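Local coordinates for protein ferulic acid esterase, AmCE1/Fae1A (Anaeromyces mucronatus, PDB 5CXX) that probably hydrolyses feruloyl esters as an alpha/beta-hydrolase-type ferulic acid esterase, and holds ferulic acid in a pocket of this structure, at residues K13-Q18 with A257-F262; E22-K27 with S77-P82; P112-E117 with D190-K195; E117-Y122 with F155-R160. One frame throughout, in Å; residues are numbered along the deposited sequence. Where two conformers were deposited one is given.

Contact 1: K13-Q18 with A257-F262; sequences KYRTKQ and AISAGF
Arg15 reaches from the short, weakly bonded helix 12-15 to Ser259 of helix 255-266, one of the helices that pack around the central sheet of this alpha/beta-hydrolase fold. The side chain starts out with CB directed toward the C-terminal helix. At chi1 55° CG sits between the backbone N and the carbonyl carbon, and the chain runs on extended to CD, which comes to 3.6 Å from Ser259 OG. A bend at chi3 (-71°) then lays the guanidinium group across the serine instead of pointing it end-on into the helix. NE passes 3.9 Å from Ser259 CB. That carbon lies 3.7 Å above the guanidinium plane, displaced toward the rim. A serine suits this spot because it is small enough to lie beneath a flat cation, and its hydroxyl is already engaged with the carbonyl oxygen of Trp255, one turn back in its own helix. The arginine likewise spends its hydrogen bonds elsewhere: NH2 forms a salt bridge with Asp75, and NH1 bonds to Asn256 OD1. Its length and several N-H groups let one side chain tie the N-terminal segment to two other parts of the chain. A leucine in its place would probably leave Asp75 without its cationic mate and Asn256 OD1 without its donor, while uncovering one side of Ser259. At the tip, Ser259 OG lies over the guanidinium face, 3.3 Å from Arg15 NH1, at an angle too poor for a hydrogen bond.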
# COMPACT_ATOMS: atom_id res chain seq x y z
N LYS A 13 -17.10 -13.19 -2.64
CA LYS A 13 -16.37 -14.32 -3.14
C LYS A 13 -14.91 -14.04 -3.55
O LYS A 13 -14.12 -14.98 -3.67
CB LYS A 13 -17.10 -14.97 -4.30
CG LYS A 13 -17.17 -14.09 -5.51
CD LYS A 13 -17.92 -14.80 -6.67
CE LYS A 13 -18.13 -13.83 -7.82
NZ LYS A 13 -18.72 -14.51 -9.02
N TYR A 14 -14.52 -12.77 -3.74
CA TYR A 14 -13.13 -12.52 -4.06
C TYR A 14 -12.32 -12.30 -2.77
O TYR A 14 -11.12 -12.58 -2.76
CB TYR A 14 -12.99 -11.28 -4.97
CG TYR A 14 -13.50 -11.62 -6.32
CD1 TYR A 14 -12.72 -12.37 -7.18
CD2 TYR A 14 -14.78 -11.20 -6.71
CE1 TYR A 14 -13.23 -12.72 -8.42
CE2 TYR A 14 -15.29 -11.54 -7.97
CZ TYR A 14 -14.51 -12.30 -8.79
OH TYR A 14 -15.04 -12.63 -10.01
N ARG A 15 -12.94 -11.83 -1.68
CA ARG A 15 -12.16 -11.59 -0.46
C ARG A 15 -12.17 -12.76 0.52
O ARG A 15 -11.60 -12.67 1.61
CB ARG A 15 -12.64 -10.32 0.26
CG ARG A 15 -14.16 -10.35 0.58
CD ARG A 15 -14.54 -9.00 1.31
NE ARG A 15 -13.98 -8.96 2.68
CZ ARG A 15 -14.38 -8.08 3.60
NH1 ARG A 15 -15.28 -7.15 3.24
NH2 ARG A 15 -13.88 -8.11 4.84
N THR A 16 -12.84 -13.84 0.12
CA THR A 16 -12.99 -15.07 0.93
C THR A 16 -12.17 -16.20 0.28
O THR A 16 -12.20 -16.37 -0.98
CB THR A 16 -14.51 -15.45 0.99
OG1 THR A 16 -15.19 -14.36 1.63
CG2 THR A 16 -14.75 -16.72 1.83
N LYS A 17 -11.50 -17.01 1.11
CA LYS A 17 -10.90 -18.23 0.58
C LYS A 17 -11.98 -19.22 0.17
O LYS A 17 -12.88 -19.51 0.93
CB LYS A 17 -9.97 -18.89 1.62
CG LYS A 17 -8.75 -17.95 1.83
CD LYS A 17 -7.81 -18.65 2.87
CE LYS A 17 -6.56 -17.83 3.14
NZ LYS A 17 -5.74 -18.52 4.25
N GLN A 18 -11.91 -19.66 -1.09
CA GLN A 18 -12.86 -20.64 -1.60
C GLN A 18 -12.40 -22.09 -1.39
O GLN A 18 -11.21 -22.41 -1.52
CB GLN A 18 -13.04 -20.37 -3.11
CG GLN A 18 -13.46 -18.91 -3.38
CD GLN A 18 -14.84 -18.64 -2.83
OE1 GLN A 18 -15.77 -19.44 -3.03
NE2 GLN A 18 -14.98 -17.59 -2.05
N ALA A 257 -13.78 -1.05 3.31
CA ALA A 257 -13.06 -0.03 2.51
C ALA A 257 -11.73 -0.60 2.00
O ALA A 257 -11.36 -0.37 0.84
CB ALA A 257 -12.84 1.22 3.31
N ILE A 258 -11.04 -1.38 2.85
CA ILE A 258 -9.77 -1.95 2.43
C ILE A 258 -9.97 -2.95 1.32
O ILE A 258 -9.28 -2.85 0.30
CB ILE A 258 -9.07 -2.66 3.61
CG1 ILE A 258 -8.69 -1.61 4.69
CG2 ILE A 258 -7.80 -3.41 3.09
CD1 ILE A 258 -8.32 -2.26 6.02
N SER A 259 -10.90 -3.90 1.51
CA SER A 259 -11.03 -4.97 0.48
C SER A 259 -11.51 -4.37 -0.84
O SER A 259 -11.04 -4.80 -1.91
CB SER A 259 -11.96 -6.11 0.93
OG SER A 259 -13.26 -5.61 1.17
N ALA A 260 -12.38 -3.33 -0.79
CA ALA A 260 -12.79 -2.73 -2.07
C ALA A 260 -11.58 -2.11 -2.79
O ALA A 260 -11.44 -2.23 -4.04
CB ALA A 260 -13.87 -1.65 -1.85
N GLY A 261 -10.70 -1.46 -2.01
CA GLY A 261 -9.54 -0.84 -2.61
C GLY A 261 -8.60 -1.88 -3.23
O GLY A 261 -8.18 -1.77 -4.36
N PHE A 262 -8.27 -2.91 -2.44
CA PHE A 262 -7.31 -3.91 -2.92
C PHE A 262 -7.84 -4.70 -4.11
O PHE A 262 -7.12 -5.03 -5.08
CB PHE A 262 -6.98 -4.85 -1.77
CG PHE A 262 -5.70 -5.64 -1.95
CD1 PHE A 262 -4.48 -5.00 -2.24
CD2 PHE A 262 -5.71 -7.03 -1.73
CE1 PHE A 262 -3.29 -5.74 -2.38
CE2 PHE A 262 -4.53 -7.76 -1.85
CZ PHE A 262 -3.33 -7.12 -2.16

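Contact 2: E22-K27 with S77-P82; sequences EYPTAK and STLAIP
Tyr23 turns an edge of its ring to Leu79 O in helix 77-87, while next to it Pro24 meets the Leu79 side chain. The tyrosine CG lies beside its backbone N, anti to the carbonyl carbon (chi1 -68°), which brings the ring down along the helix surface. CD1 is 3.6 Å from Leu79 O, which sits near the ring plane, and CE1 lies 3.7 Å from Ala80 CA, approached obliquely. Alanine suits this position: its methyl, 4.1 Å from Tyr23 CE1, is small enough to let the ring come close to the helix main chain. Leu79 directs its side chain to the proline. Its two methyls reach the proline carbonyl together, CD2 at 3.9 Å and CD1 at 4.0 Å from Pro24 O, and CD2 also faces the proline ring at 4.4 Å from Pro24 CG. Ile45 of strand 38-45 touches both Pro24 and Leu79, so the pair belongs to a small apolar patch between the helix and the start of the edge strand 26-33. The phenol OH extends past these neighbours to Asn84 OD1 and the backbone N of Gln18, two hydrogen bonds that hold the phenol end in place. No hydrogen bond joins the segments themselves: van der Waals fit holds them, probably helped slightly by the weakly positive C-H edge of the tyrosine facing a carbonyl oxygen.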
# COMPACT_ATOMS: atom_id res chain seq x y z
N GLU A 22 -6.12 -23.46 -3.71
CA GLU A 22 -4.91 -23.22 -2.89
C GLU A 22 -4.59 -21.76 -2.76
O GLU A 22 -4.63 -21.02 -3.76
CB GLU A 22 -3.69 -23.92 -3.51
CG GLU A 22 -3.81 -25.40 -3.51
CD GLU A 22 -2.46 -26.06 -3.69
OE1 GLU A 22 -1.72 -25.68 -4.62
OE2 GLU A 22 -2.15 -26.96 -2.87
N TYR A 23 -4.25 -21.34 -1.55
CA TYR A 23 -3.82 -19.95 -1.30
C TYR A 23 -2.37 -19.90 -0.86
O TYR A 23 -1.87 -20.85 -0.26
CB TYR A 23 -4.75 -19.26 -0.25
CG TYR A 23 -6.11 -19.10 -0.88
CD1 TYR A 23 -6.42 -17.95 -1.66
CD2 TYR A 23 -7.07 -20.10 -0.76
CE1 TYR A 23 -7.67 -17.82 -2.34
CE2 TYR A 23 -8.30 -20.02 -1.42
CZ TYR A 23 -8.60 -18.88 -2.20
OH TYR A 23 -9.83 -18.86 -2.83
N PRO A 24 -1.69 -18.77 -1.10
CA PRO A 24 -0.31 -18.66 -0.64
C PRO A 24 -0.27 -18.46 0.86
O PRO A 24 -1.30 -18.16 1.47
CB PRO A 24 0.22 -17.40 -1.28
CG PRO A 24 -0.99 -16.64 -1.67
CD PRO A 24 -2.15 -17.59 -1.85
N THR A 25 0.89 -18.70 1.42
CA THR A 25 1.08 -18.49 2.85
C THR A 25 2.18 -17.48 3.10
O THR A 25 3.10 -17.28 2.29
CB THR A 25 1.44 -19.80 3.57
OG1 THR A 25 2.69 -20.26 3.05
CG2 THR A 25 0.42 -20.87 3.30
N ALA A 26 2.07 -16.78 4.23
CA ALA A 26 3.09 -15.82 4.60
C ALA A 26 4.21 -16.50 5.38
O ALA A 26 3.99 -17.42 6.19
CB ALA A 26 2.47 -14.73 5.55
N LYS A 27 5.43 -16.03 5.11
CA LYS A 27 6.61 -16.43 5.88
C LYS A 27 7.23 -15.18 6.47
O LYS A 27 7.50 -14.21 5.72
CB LYS A 27 7.63 -17.11 4.99
CG LYS A 27 8.93 -17.46 5.70
CD LYS A 27 8.82 -18.69 6.57
CE LYS A 27 10.16 -18.99 7.28
NZ LYS A 27 10.58 -17.72 8.00
N SER A 77 -8.88 -11.02 3.01
CA SER A 77 -8.84 -10.37 1.70
C SER A 77 -7.44 -10.28 1.13
O SER A 77 -7.29 -10.37 -0.07
CB SER A 77 -9.46 -8.95 1.75
OG SER A 77 -8.79 -8.18 2.76
N THR A 78 -6.41 -10.09 1.97
CA THR A 78 -5.07 -9.86 1.42
C THR A 78 -4.59 -11.08 0.67
O THR A 78 -4.03 -10.98 -0.45
CB THR A 78 -4.10 -9.50 2.58
OG1 THR A 78 -4.59 -8.28 3.18
CG2 THR A 78 -2.63 -9.29 2.12
N LEU A 79 -4.71 -12.24 1.31
CA LEU A 79 -4.31 -13.49 0.65
C LEU A 79 -5.31 -13.97 -0.39
O LEU A 79 -4.91 -14.65 -1.34
CB LEU A 79 -4.14 -14.63 1.70
CG LEU A 79 -3.04 -14.40 2.72
CD1 LEU A 79 -3.11 -15.52 3.80
CD2 LEU A 79 -1.65 -14.36 2.04
N ALA A 80 -6.60 -13.67 -0.22
CA ALA A 80 -7.58 -14.30 -1.13
C ALA A 80 -7.73 -13.54 -2.45
O ALA A 80 -7.91 -14.17 -3.50
CB ALA A 80 -8.96 -14.41 -0.47
N ILE A 81 -7.71 -12.22 -2.40
CA ILE A 81 -8.04 -11.44 -3.60
C ILE A 81 -7.11 -11.70 -4.80
O ILE A 81 -7.62 -11.96 -5.92
CB ILE A 81 -8.07 -9.92 -3.24
CG1 ILE A 81 -9.43 -9.60 -2.56
CG2 ILE A 81 -7.86 -9.04 -4.51
CD1 ILE A 81 -9.50 -8.15 -1.96
N PRO A 82 -5.78 -11.69 -4.60
CA PRO A 82 -4.96 -11.87 -5.83
C PRO A 82 -5.10 -13.27 -6.41
O PRO A 82 -5.16 -13.40 -7.65
CB PRO A 82 -3.52 -11.61 -5.36
CG PRO A 82 -3.69 -10.71 -4.11
CD PRO A 82 -4.97 -11.25 -3.42

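Contact 3: P112-E117 with D190-K195; sequences PDFNPE and DSFSGK. With FER (3-(4-hydroxy-3-methoxyphenyl)-2-propenoic acid), chain D.
In both Phe114 and Phe192 CG stands beside the backbone N, anti to the carbonyl carbon (chi1 -64° and -71°), and the two rings lie side by side, pointing the same way. Their planes are inclined at 47° with centroids 4.8 Å apart, an oblique pairing. Phe192 CD2 stands 3.6 Å above the Phe114 plane, over the ring centre. Beside them lies ferulic acid: its C6 meets the edge of Phe114, 3.6 Å from CE1, while C5 approaches Phe192 obliquely, 3.9 Å from CG. Two phenylalanines suit a pocket for a flat aromatic acid, being broad, apolar and without polar groups of their own to satisfy. Phe114 is the centre of an inverse gamma turn just before helix 116-123; Phe192 sits in the turn of the hairpin formed by strands 188-190 and 194-196. The connecting turn also touches the loop before helix 116-123: Ser193 CB rests 3.5 Å from Phe114 O. A serine in place of Phe114 would probably leave one flank of the Phe192 ring and the edge of the ligand ring without their apolar neighbour. Asp190 does two jobs. Its OD1 accepts the backbone N-H of Ser193 in a nearly straight 3.0 Å bond, an Asx motif that positions the carboxylate, and its OD2 receives the ligand's phenol O4 at 2.7 Å.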
# COMPACT_ATOMS: atom_id res chain seq x y z
N PRO A 112 3.47 4.18 20.10
CA PRO A 112 2.44 4.61 19.14
C PRO A 112 1.43 5.58 19.76
O PRO A 112 1.00 5.40 20.88
CB PRO A 112 1.76 3.30 18.70
CG PRO A 112 2.85 2.18 19.05
CD PRO A 112 3.57 2.70 20.24
N ASP A 113 1.05 6.60 18.97
CA ASP A 113 0.08 7.57 19.46
C ASP A 113 -0.09 8.50 18.24
O ASP A 113 0.66 8.43 17.26
CB ASP A 113 0.59 8.32 20.67
CG ASP A 113 -0.51 9.16 21.33
OD1 ASP A 113 -1.74 9.04 20.97
OD2 ASP A 113 -0.12 9.95 22.21
N PHE A 114 -1.13 9.33 18.33
CA PHE A 114 -1.36 10.38 17.33
C PHE A 114 -0.47 11.59 17.68
O PHE A 114 -0.92 12.59 18.29
CB PHE A 114 -2.84 10.76 17.33
CG PHE A 114 -3.74 9.61 16.89
CD1 PHE A 114 -3.88 9.27 15.55
CD2 PHE A 114 -4.48 8.90 17.86
CE1 PHE A 114 -4.72 8.23 15.14
CE2 PHE A 114 -5.33 7.85 17.45
CZ PHE A 114 -5.46 7.53 16.13
N ASN A 115 0.81 11.50 17.31
CA ASN A 115 1.66 12.66 17.47
C ASN A 115 2.73 12.66 16.41
O ASN A 115 3.11 11.59 15.85
CB ASN A 115 2.25 12.78 18.87
CG ASN A 115 3.33 11.78 19.16
OD1 ASN A 115 4.40 11.80 18.56
ND2 ASN A 115 3.11 10.96 20.18
N PRO A 116 3.23 13.84 16.11
CA PRO A 116 4.14 14.04 15.00
C PRO A 116 5.39 13.22 15.14
O PRO A 116 5.93 12.83 14.13
CB PRO A 116 4.49 15.50 15.09
CG PRO A 116 3.22 16.08 15.64
CD PRO A 116 2.87 15.15 16.74
N GLU A 117 5.90 13.07 16.36
CA GLU A 117 7.12 12.30 16.47
C GLU A 117 6.92 10.86 16.07
O GLU A 117 7.78 10.28 15.43
CB GLU A 117 7.65 12.37 17.92
CG GLU A 117 9.04 11.72 18.05
CD GLU A 117 10.12 12.41 17.22
OE1 GLU A 117 9.98 13.63 16.92
OE2 GLU A 117 11.14 11.76 16.89
N ASP A 190 -6.57 18.35 11.89
CA ASP A 190 -7.66 17.44 12.28
C ASP A 190 -7.77 17.32 13.78
O ASP A 190 -7.02 17.94 14.55
CB ASP A 190 -7.51 16.05 11.64
CG ASP A 190 -6.48 15.15 12.35
OD1 ASP A 190 -5.66 15.62 13.14
OD2 ASP A 190 -6.53 13.96 12.03
N SER A 191 -8.74 16.52 14.22
CA SER A 191 -9.05 16.42 15.63
C SER A 191 -8.09 15.48 16.39
O SER A 191 -8.02 15.53 17.59
CB SER A 191 -10.49 15.93 15.81
OG SER A 191 -10.58 14.62 15.22
N PHE A 192 -7.43 14.58 15.69
CA PHE A 192 -6.53 13.62 16.33
C PHE A 192 -5.21 14.23 16.73
O PHE A 192 -4.70 13.95 17.83
CB PHE A 192 -6.30 12.45 15.36
CG PHE A 192 -7.50 11.57 15.19
CD1 PHE A 192 -8.44 11.86 14.21
CD2 PHE A 192 -7.68 10.48 16.01
CE1 PHE A 192 -9.58 11.08 14.07
CE2 PHE A 192 -8.82 9.69 15.87
CZ PHE A 192 -9.78 10.02 14.89
N SER A 193 -4.58 15.02 15.83
CA SER A 193 -3.33 15.64 16.26
C SER A 193 -3.14 17.09 15.81
O SER A 193 -2.04 17.64 15.91
CB SER A 193 -2.10 14.82 15.82
OG SER A 193 -2.10 14.66 14.43
N GLY A 194 -4.22 17.76 15.46
CA GLY A 194 -4.07 19.21 15.30
C GLY A 194 -3.42 19.52 13.96
O GLY A 194 -3.79 18.93 12.94
N LYS A 195 -2.50 20.48 13.96
CA LYS A 195 -1.84 20.90 12.72
C LYS A 195 -0.99 19.81 12.16
O LYS A 195 -0.25 19.17 12.93
CB LYS A 195 -0.93 22.13 12.98
CG LYS A 195 -1.69 23.45 13.05
CD LYS A 195 -0.77 24.64 12.68
CE LYS A 195 -1.25 25.99 13.25
NZ LYS A 195 -1.17 27.06 12.20
C4 FER D . -4.15 11.52 12.03
C5 FER D . -5.28 10.66 12.17
C6 FER D . -5.18 9.35 11.80
C3 FER D . -2.98 11.00 11.43
C2 FER D . -2.86 9.68 11.09
C1 FER D . -3.95 8.86 11.25
C10 FER D . -0.91 11.43 10.52
C7 FER D . -3.81 7.42 10.89
C8 FER D . -4.64 6.44 11.29
C9 FER D . -4.35 5.01 10.83
O1 FER D . -3.34 4.71 10.12
O2 FER D . -5.13 4.10 11.22
O4 FER D . -4.13 12.84 12.35
O3 FER D . -1.99 11.92 11.32

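Contact 4: E117-Y122 with F155-R160; sequences EYYKGY and FSMGAR. With FER (3-(4-hydroxy-3-methoxyphenyl)-2-propenoic acid), chain D.
Met157 packs against Tyr122 and Tyr119. One contact is CH-pi: the methionine CG lies over a face of the Tyr122 ring, 4.0 Å from its centroid. That carbon is anti to the backbone N (chi1 -167°), and the bend at chi2 (73°) turns the rest of the chain toward Tyr119, which it crosses at about a right angle. By van der Waals contact CE ends 3.7 Å from Tyr119 CB and sits over the centre of one face of the Arg160 guanidinium. SD makes Met-aromatic contacts, oblique to both rings, 5.2 Å from the Tyr119 centroid and 5.4 Å from that of Tyr122. An unbranched, pliable thioether suits a place between two tyrosines. Polar bonds hold the surroundings: Tyr122 OH donates to Tyr118 OH at 2.9 Å, Tyr119 OH pairs with Ser193 OG, and Arg160 forms a salt bridge with Asp123 and a hydrogen bond to Pro183 O. Toward the ligand, Tyr119 offers a face, with methoxy carbon C10 3.3 Å above its plane. Met157 N donates to the carboxylate O1 (2.8 Å). Ser156, in a GxSxG sequence that fits a nucleophile elbow and hydrogen-bonded to His253 in the conformer given, is probably the nucleophile; the N-H groups of Met157 and Leu65, both bonded to the ligand, are consistent with an oxyanion hole. One methionine thus presents a polar backbone to the acid and an apolar side chain to the pocket wall.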
# COMPACT_ATOMS: atom_id res chain seq x y z
N GLU A 117 5.90 13.07 16.36
CA GLU A 117 7.12 12.30 16.47
C GLU A 117 6.92 10.86 16.07
O GLU A 117 7.78 10.28 15.43
CB GLU A 117 7.65 12.37 17.92
CG GLU A 117 9.04 11.72 18.05
CD GLU A 117 10.12 12.41 17.22
OE1 GLU A 117 9.98 13.63 16.92
OE2 GLU A 117 11.14 11.76 16.89
N TYR A 118 5.78 10.27 16.41
CA TYR A 118 5.55 8.88 15.96
C TYR A 118 5.39 8.81 14.42
O TYR A 118 5.89 7.89 13.73
CB TYR A 118 4.31 8.28 16.71
CG TYR A 118 4.00 6.84 16.34
CD1 TYR A 118 4.92 5.82 16.65
CD2 TYR A 118 2.77 6.49 15.79
CE1 TYR A 118 4.64 4.51 16.30
CE2 TYR A 118 2.47 5.18 15.48
CZ TYR A 118 3.42 4.19 15.73
OH TYR A 118 3.12 2.87 15.36
N TYR A 119 4.70 9.81 13.82
CA TYR A 119 4.57 9.79 12.38
C TYR A 119 5.88 9.78 11.63
O TYR A 119 5.92 9.22 10.51
CB TYR A 119 3.75 11.02 11.93
CG TYR A 119 2.42 11.22 12.62
CD1 TYR A 119 1.66 10.16 13.15
CD2 TYR A 119 1.86 12.50 12.67
CE1 TYR A 119 0.45 10.39 13.78
CE2 TYR A 119 0.62 12.71 13.26
CZ TYR A 119 -0.07 11.66 13.80
OH TYR A 119 -1.27 11.90 14.43
N LYS A 120 6.90 10.45 12.18
CA LYS A 120 8.21 10.53 11.47
C LYS A 120 8.76 9.15 11.10
O LYS A 120 9.44 8.99 10.09
CB LYS A 120 9.24 11.26 12.33
CG LYS A 120 8.90 12.78 12.44
CD LYS A 120 9.97 13.40 13.34
CE LYS A 120 9.64 14.90 13.61
NZ LYS A 120 10.59 15.42 14.63
N GLY A 121 8.49 8.14 11.94
CA GLY A 121 8.95 6.78 11.64
C GLY A 121 8.29 6.16 10.42
O GLY A 121 8.94 5.40 9.68
N TYR A 122 7.05 6.54 10.15
CA TYR A 122 6.39 6.12 8.94
C TYR A 122 6.95 6.89 7.74
O TYR A 122 7.14 6.32 6.64
CB TYR A 122 4.82 6.35 9.03
CG TYR A 122 4.20 5.34 9.97
CD1 TYR A 122 4.31 5.49 11.36
CD2 TYR A 122 3.51 4.21 9.43
CE1 TYR A 122 3.76 4.49 12.22
CE2 TYR A 122 2.96 3.23 10.30
CZ TYR A 122 3.12 3.38 11.64
OH TYR A 122 2.58 2.41 12.51
N PHE A 155 -2.99 0.90 3.76
CA PHE A 155 -4.17 1.37 4.44
C PHE A 155 -3.83 2.49 5.41
O PHE A 155 -2.87 2.36 6.16
CB PHE A 155 -4.77 0.21 5.23
CG PHE A 155 -5.91 0.60 6.14
CD1 PHE A 155 -7.08 1.13 5.63
CD2 PHE A 155 -5.81 0.32 7.53
CE1 PHE A 155 -8.16 1.43 6.48
CE2 PHE A 155 -6.90 0.64 8.40
CZ PHE A 155 -8.06 1.18 7.86
N SER A 156 -4.61 3.57 5.34
CA SER A 156 -4.60 4.67 6.34
C SER A 156 -3.20 5.25 6.40
O SER A 156 -2.76 5.84 5.39
CB SER A 156 -5.13 4.21 7.67
OG SER A 156 -5.55 5.36 8.37
N MET A 157 -2.49 5.20 7.54
CA MET A 157 -1.17 5.77 7.48
C MET A 157 -0.30 5.12 6.39
O MET A 157 0.57 5.76 5.80
CB MET A 157 -0.45 5.60 8.88
CG MET A 157 0.82 6.47 8.97
SD MET A 157 0.36 8.24 9.15
CE MET A 157 1.99 8.98 9.40
N GLY A 158 -0.50 3.82 6.16
CA GLY A 158 0.27 3.10 5.12
C GLY A 158 -0.13 3.57 3.71
O GLY A 158 0.68 3.49 2.79
N ALA A 159 -1.36 4.06 3.59
CA ALA A 159 -1.83 4.63 2.32
C ALA A 159 -1.25 6.06 2.10
O ALA A 159 -0.92 6.42 0.96
CB ALA A 159 -3.36 4.68 2.34
N ARG A 160 -1.18 6.86 3.16
CA ARG A 160 -0.45 8.11 3.09
C ARG A 160 0.99 7.86 2.66
O ARG A 160 1.53 8.56 1.76
CB ARG A 160 -0.53 8.82 4.47
CG ARG A 160 0.74 9.62 4.75
CD ARG A 160 0.55 10.53 6.01
NE ARG A 160 1.87 10.86 6.52
CZ ARG A 160 2.05 11.83 7.43
NH1 ARG A 160 1.01 12.55 7.88
NH2 ARG A 160 3.28 12.06 7.90
C4 FER D . -4.15 11.52 12.03
C5 FER D . -5.28 10.66 12.17
C6 FER D . -5.18 9.35 11.80
C3 FER D . -2.98 11.00 11.43
C2 FER D . -2.86 9.68 11.09
C1 FER D . -3.95 8.86 11.25
C10 FER D . -0.91 11.43 10.52
C7 FER D . -3.81 7.42 10.89
C8 FER D . -4.64 6.44 11.29
C9 FER D . -4.35 5.01 10.83
O1 FER D . -3.34 4.71 10.12
O2 FER D . -5.13 4.10 11.22
O4 FER D . -4.13 12.84 12.35
O3 FER D . -1.99 11.92 11.32

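In the fold
Contacts 3 and 4 are two parts of one pocket: their centres lie about 11 Å apart, both use helix 116-123, and both touch ferulic acid, contact 3 at its phenol end and contact 4 at its methoxy and carboxylate groups. Ser193 OG and Tyr119 OH, 2.9 Å apart, join them by a probable hydrogen bond. Contacts 1 and 2, also about 11 Å apart between centres, tie the N-terminal segment to helices 77-87 and 255-266. Contact 2 lies far from the pocket, about 33 Å centre to centre from contact 3. Contact 1 does touch contact 4, where Ile258 CG1 packs 3.3 Å from CD1 of Phe155, the residue before Ser156.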